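Local coordinates for hemolysin-related protein (PDB 5V6F) that probably binds mannose-containing mammalian glycans through its second beta-prism lectin domain, the part present here, which holds a mannotriose, at residues P59-T71 against I82-V95. Sequence-based numbering, arbitrary orientation.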
# COMPACT_ATOMS: atom_id res chain seq x y z
N PRO A 59 -2.99 5.34 -10.43
CA PRO A 59 -2.54 3.98 -10.14
C PRO A 59 -1.05 3.80 -10.37
O PRO A 59 -0.42 4.51 -11.16
CB PRO A 59 -3.36 3.12 -11.12
CG PRO A 59 -3.67 4.04 -12.25
CD PRO A 59 -3.85 5.40 -11.63
N ILE A 60 -0.50 2.82 -9.67
CA ILE A 60 0.89 2.42 -9.83
C ILE A 60 0.95 1.28 -10.85
O ILE A 60 0.26 0.26 -10.70
CB ILE A 60 1.49 1.97 -8.48
CG1 ILE A 60 1.34 3.08 -7.43
CG2 ILE A 60 2.94 1.56 -8.64
CD1 ILE A 60 2.05 4.37 -7.78
N ALA A 61 1.76 1.46 -11.88
CA ALA A 61 1.96 0.42 -12.89
C ALA A 61 2.91 -0.62 -12.32
O ALA A 61 4.12 -0.39 -12.23
CB ALA A 61 2.48 1.02 -14.19
N LEU A 62 2.37 -1.77 -11.91
CA LEU A 62 3.17 -2.77 -11.22
C LEU A 62 4.22 -3.40 -12.12
O LEU A 62 5.25 -3.86 -11.64
CB LEU A 62 2.26 -3.85 -10.65
CG LEU A 62 1.35 -3.41 -9.50
CD1 LEU A 62 0.44 -4.55 -9.10
CD2 LEU A 62 2.16 -2.91 -8.31
N ASP A 63 3.96 -3.45 -13.43
CA ASP A 63 4.98 -3.94 -14.35
C ASP A 63 6.13 -2.95 -14.49
O ASP A 63 7.20 -3.32 -14.99
CB ASP A 63 4.37 -4.22 -15.72
CG ASP A 63 3.70 -3.01 -16.32
OD1 ASP A 63 3.00 -2.28 -15.57
OD2 ASP A 63 3.86 -2.77 -17.53
N GLN A 64 5.93 -1.71 -14.04
CA GLN A 64 6.95 -0.68 -14.09
C GLN A 64 7.59 -0.44 -12.73
O GLN A 64 8.49 0.39 -12.62
CB GLN A 64 6.32 0.61 -14.64
CG GLN A 64 5.92 0.49 -16.11
CD GLN A 64 4.77 1.40 -16.51
OE1 GLN A 64 3.87 1.00 -17.24
NE2 GLN A 64 4.81 2.64 -16.03
N LEU A 65 7.18 -1.18 -11.70
CA LEU A 65 7.65 -0.92 -10.34
C LEU A 65 9.02 -1.55 -10.11
O LEU A 65 9.24 -2.73 -10.41
CB LEU A 65 6.64 -1.47 -9.33
CG LEU A 65 6.95 -1.26 -7.85
CD1 LEU A 65 7.00 0.22 -7.51
CD2 LEU A 65 5.91 -1.98 -7.00
N GLN A 66 9.94 -0.75 -9.57
CA GLN A 66 11.26 -1.24 -9.21
C GLN A 66 11.37 -1.57 -7.73
O GLN A 66 11.82 -2.66 -7.37
CB GLN A 66 12.34 -0.22 -9.60
CG GLN A 66 13.75 -0.64 -9.19
CD GLN A 66 14.82 0.32 -9.68
OE1 GLN A 66 14.54 1.27 -10.41
NE2 GLN A 66 16.06 0.08 -9.27
N SER A 67 10.93 -0.66 -6.86
CA SER A 67 11.07 -0.89 -5.43
C SER A 67 10.04 -0.07 -4.67
O SER A 67 9.45 0.88 -5.20
CB SER A 67 12.48 -0.51 -4.95
OG SER A 67 12.71 0.88 -5.12
N VAL A 68 9.82 -0.46 -3.41
CA VAL A 68 8.96 0.29 -2.50
C VAL A 68 9.75 0.61 -1.24
O VAL A 68 10.63 -0.14 -0.82
CB VAL A 68 7.67 -0.48 -2.15
CG1 VAL A 68 6.79 -0.63 -3.38
CG2 VAL A 68 7.99 -1.85 -1.55
N GLU A 69 9.41 1.75 -0.65
CA GLU A 69 9.90 2.17 0.66
C GLU A 69 8.65 2.46 1.48
O GLU A 69 7.95 3.44 1.21
CB GLU A 69 10.80 3.40 0.53
CG GLU A 69 11.48 3.85 1.80
CD GLU A 69 12.38 5.04 1.56
OE1 GLU A 69 11.89 6.19 1.59
OE2 GLU A 69 13.59 4.82 1.29
N VAL A 70 8.35 1.59 2.44
CA VAL A 70 7.09 1.61 3.16
C VAL A 70 7.35 2.13 4.57
O VAL A 70 8.14 1.55 5.31
CB VAL A 70 6.44 0.22 3.21
CG1 VAL A 70 5.10 0.27 3.95
CG2 VAL A 70 6.25 -0.33 1.81
N THR A 71 6.68 3.22 4.93
CA THR A 71 6.77 3.77 6.28
C THR A 71 5.50 3.40 7.05
O THR A 71 4.39 3.69 6.60
CB THR A 71 6.96 5.29 6.24
OG1 THR A 71 8.11 5.60 5.45
CG2 THR A 71 7.15 5.85 7.65
N ILE A 82 0.19 1.39 8.00
CA ILE A 82 1.04 1.95 6.97
C ILE A 82 0.61 3.39 6.75
O ILE A 82 -0.57 3.67 6.50
CB ILE A 82 0.96 1.13 5.68
CG1 ILE A 82 1.57 -0.26 5.90
CG2 ILE A 82 1.65 1.87 4.52
CD1 ILE A 82 1.54 -1.19 4.69
N VAL A 83 1.56 4.32 6.84
CA VAL A 83 1.25 5.73 6.67
C VAL A 83 1.80 6.31 5.37
O VAL A 83 1.25 7.31 4.88
CB VAL A 83 1.73 6.57 7.88
CG1 VAL A 83 0.96 6.16 9.13
CG2 VAL A 83 3.24 6.43 8.09
N ALA A 84 2.83 5.70 4.78
CA ALA A 84 3.36 6.21 3.52
C ALA A 84 4.00 5.08 2.73
O ALA A 84 4.57 4.15 3.30
CB ALA A 84 4.38 7.33 3.76
N ILE A 85 3.89 5.18 1.41
CA ILE A 85 4.60 4.29 0.50
C ILE A 85 5.24 5.13 -0.59
O ILE A 85 4.55 5.90 -1.27
CB ILE A 85 3.68 3.23 -0.15
CG1 ILE A 85 2.88 2.47 0.90
CG2 ILE A 85 4.53 2.25 -0.98
CD1 ILE A 85 1.73 1.69 0.31
N LYS A 86 6.54 4.98 -0.76
CA LYS A 86 7.26 5.57 -1.87
C LYS A 86 7.49 4.48 -2.92
O LYS A 86 8.14 3.47 -2.64
CB LYS A 86 8.59 6.16 -1.41
CG LYS A 86 9.42 6.77 -2.53
CD LYS A 86 10.73 7.30 -2.01
CE LYS A 86 11.69 7.60 -3.14
NZ LYS A 86 13.04 7.98 -2.63
N PHE A 87 6.94 4.70 -4.11
CA PHE A 87 7.10 3.78 -5.24
C PHE A 87 8.16 4.33 -6.17
O PHE A 87 8.01 5.44 -6.69
CB PHE A 87 5.78 3.61 -5.99
CG PHE A 87 4.64 3.10 -5.15
CD1 PHE A 87 3.82 3.97 -4.46
CD2 PHE A 87 4.35 1.74 -5.10
CE1 PHE A 87 2.76 3.51 -3.70
CE2 PHE A 87 3.29 1.27 -4.34
CZ PHE A 87 2.49 2.15 -3.65
N THR A 88 9.24 3.57 -6.39
CA THR A 88 10.26 3.92 -7.36
C THR A 88 10.09 3.03 -8.59
O THR A 88 10.01 1.80 -8.46
CB THR A 88 11.67 3.76 -6.78
OG1 THR A 88 11.83 4.64 -5.66
CG2 THR A 88 12.73 4.10 -7.81
N MET A 89 10.03 3.65 -9.76
CA MET A 89 9.74 2.95 -11.01
C MET A 89 11.02 2.68 -11.79
O MET A 89 12.08 3.25 -11.51
CB MET A 89 8.76 3.77 -11.85
CG MET A 89 7.65 4.45 -11.05
SD MET A 89 6.68 3.29 -10.06
CE MET A 89 5.77 2.43 -11.34
N LYS A 90 10.93 1.79 -12.78
CA LYS A 90 12.11 1.43 -13.55
C LYS A 90 12.64 2.58 -14.39
O LYS A 90 13.79 2.54 -14.82
CB LYS A 90 11.84 0.23 -14.46
CG LYS A 90 11.35 -1.03 -13.76
CD LYS A 90 10.86 -2.09 -14.75
CE LYS A 90 10.45 -3.37 -14.02
NZ LYS A 90 10.31 -4.52 -14.95
N ASP A 91 11.82 3.60 -14.64
CA ASP A 91 12.33 4.77 -15.35
C ASP A 91 13.14 5.69 -14.43
O ASP A 91 13.73 6.66 -14.92
CB ASP A 91 11.18 5.55 -16.01
CG ASP A 91 10.20 6.16 -15.02
OD1 ASP A 91 10.41 6.04 -13.80
OD2 ASP A 91 9.22 6.77 -15.48
N GLY A 92 13.21 5.38 -13.14
CA GLY A 92 13.96 6.17 -12.19
C GLY A 92 13.13 7.14 -11.38
O GLY A 92 13.64 7.70 -10.40
N SER A 93 11.87 7.34 -11.74
CA SER A 93 11.02 8.28 -11.04
C SER A 93 10.45 7.63 -9.78
O SER A 93 10.48 6.41 -9.61
CB SER A 93 9.88 8.76 -11.94
OG SER A 93 8.98 7.70 -12.22
N SER A 94 9.92 8.47 -8.90
CA SER A 94 9.28 7.98 -7.69
C SER A 94 8.07 8.84 -7.37
O SER A 94 7.98 10.00 -7.76
CB SER A 94 10.25 7.96 -6.50
OG SER A 94 10.59 9.26 -6.09
N VAL A 95 7.12 8.23 -6.67
CA VAL A 95 5.95 8.92 -6.15
C VAL A 95 5.76 8.48 -4.70
O VAL A 95 5.94 7.30 -4.38
CB VAL A 95 4.69 8.63 -6.99
CG1 VAL A 95 4.55 7.14 -7.25
CG2 VAL A 95 3.42 9.17 -6.31
O HOH W 1 7.88 -5.80 -15.71
O HOH W 2 13.31 8.31 0.65
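With CG1 of Ile60 turned beside its own backbone N (chi1 -56°) and CG of Phe87 set the same way (chi1 -58°), the isoleucine crosses over one face of the phenylalanine ring: CG1 stands 3.8 Å from the ring centroid of Phe87, almost exactly on the ring normal, a CH-pi contact. The pair illustrates how a beta-prism lectin joins its sheets, for Ile60 lies near the end of strand 55-61 in one sheet while Phe87 belongs to the antiparallel hairpin 65-75/80-89 of the next. Ile85 CG2 lies over the opposite ring face, toward its rim, and Leu65 CD1 meets the edge in plane, 3.9 Å from Phe87 CD2. The side chain of Val68 lies beside that of Phe87 and points the same way, its CG1 3.8 Å from Phe87 CD2. Met89, bent at both chi2 and chi3, curls its CE back to 4.0 Å from Ile60 CG2, extending the apolar seam to the turn. On this inner side Phe134 of strand 131-137 packs against Val70, Ile82 and Ile85, bringing in the third sheet of the prism. The other face of the hairpin carries Ser67, Glu69 and Thr71 beside Thr88, Lys86 and Ala84; a water links Glu69 OE1 to Lys86 NZ, weakly on the lysine side. Regular pairing gives a nearly straight bond from Lys86 N to Glu69 O (N-H...O angle 178°), but two classic bulges interrupt it. At one, Val83 N and Ala84 N both donate to Thr71 O; at the other, Thr88 O accepts from Ser67 N at 3.1 Å and, in the carbonyl plane, from Gln66 N at 2.8 Å.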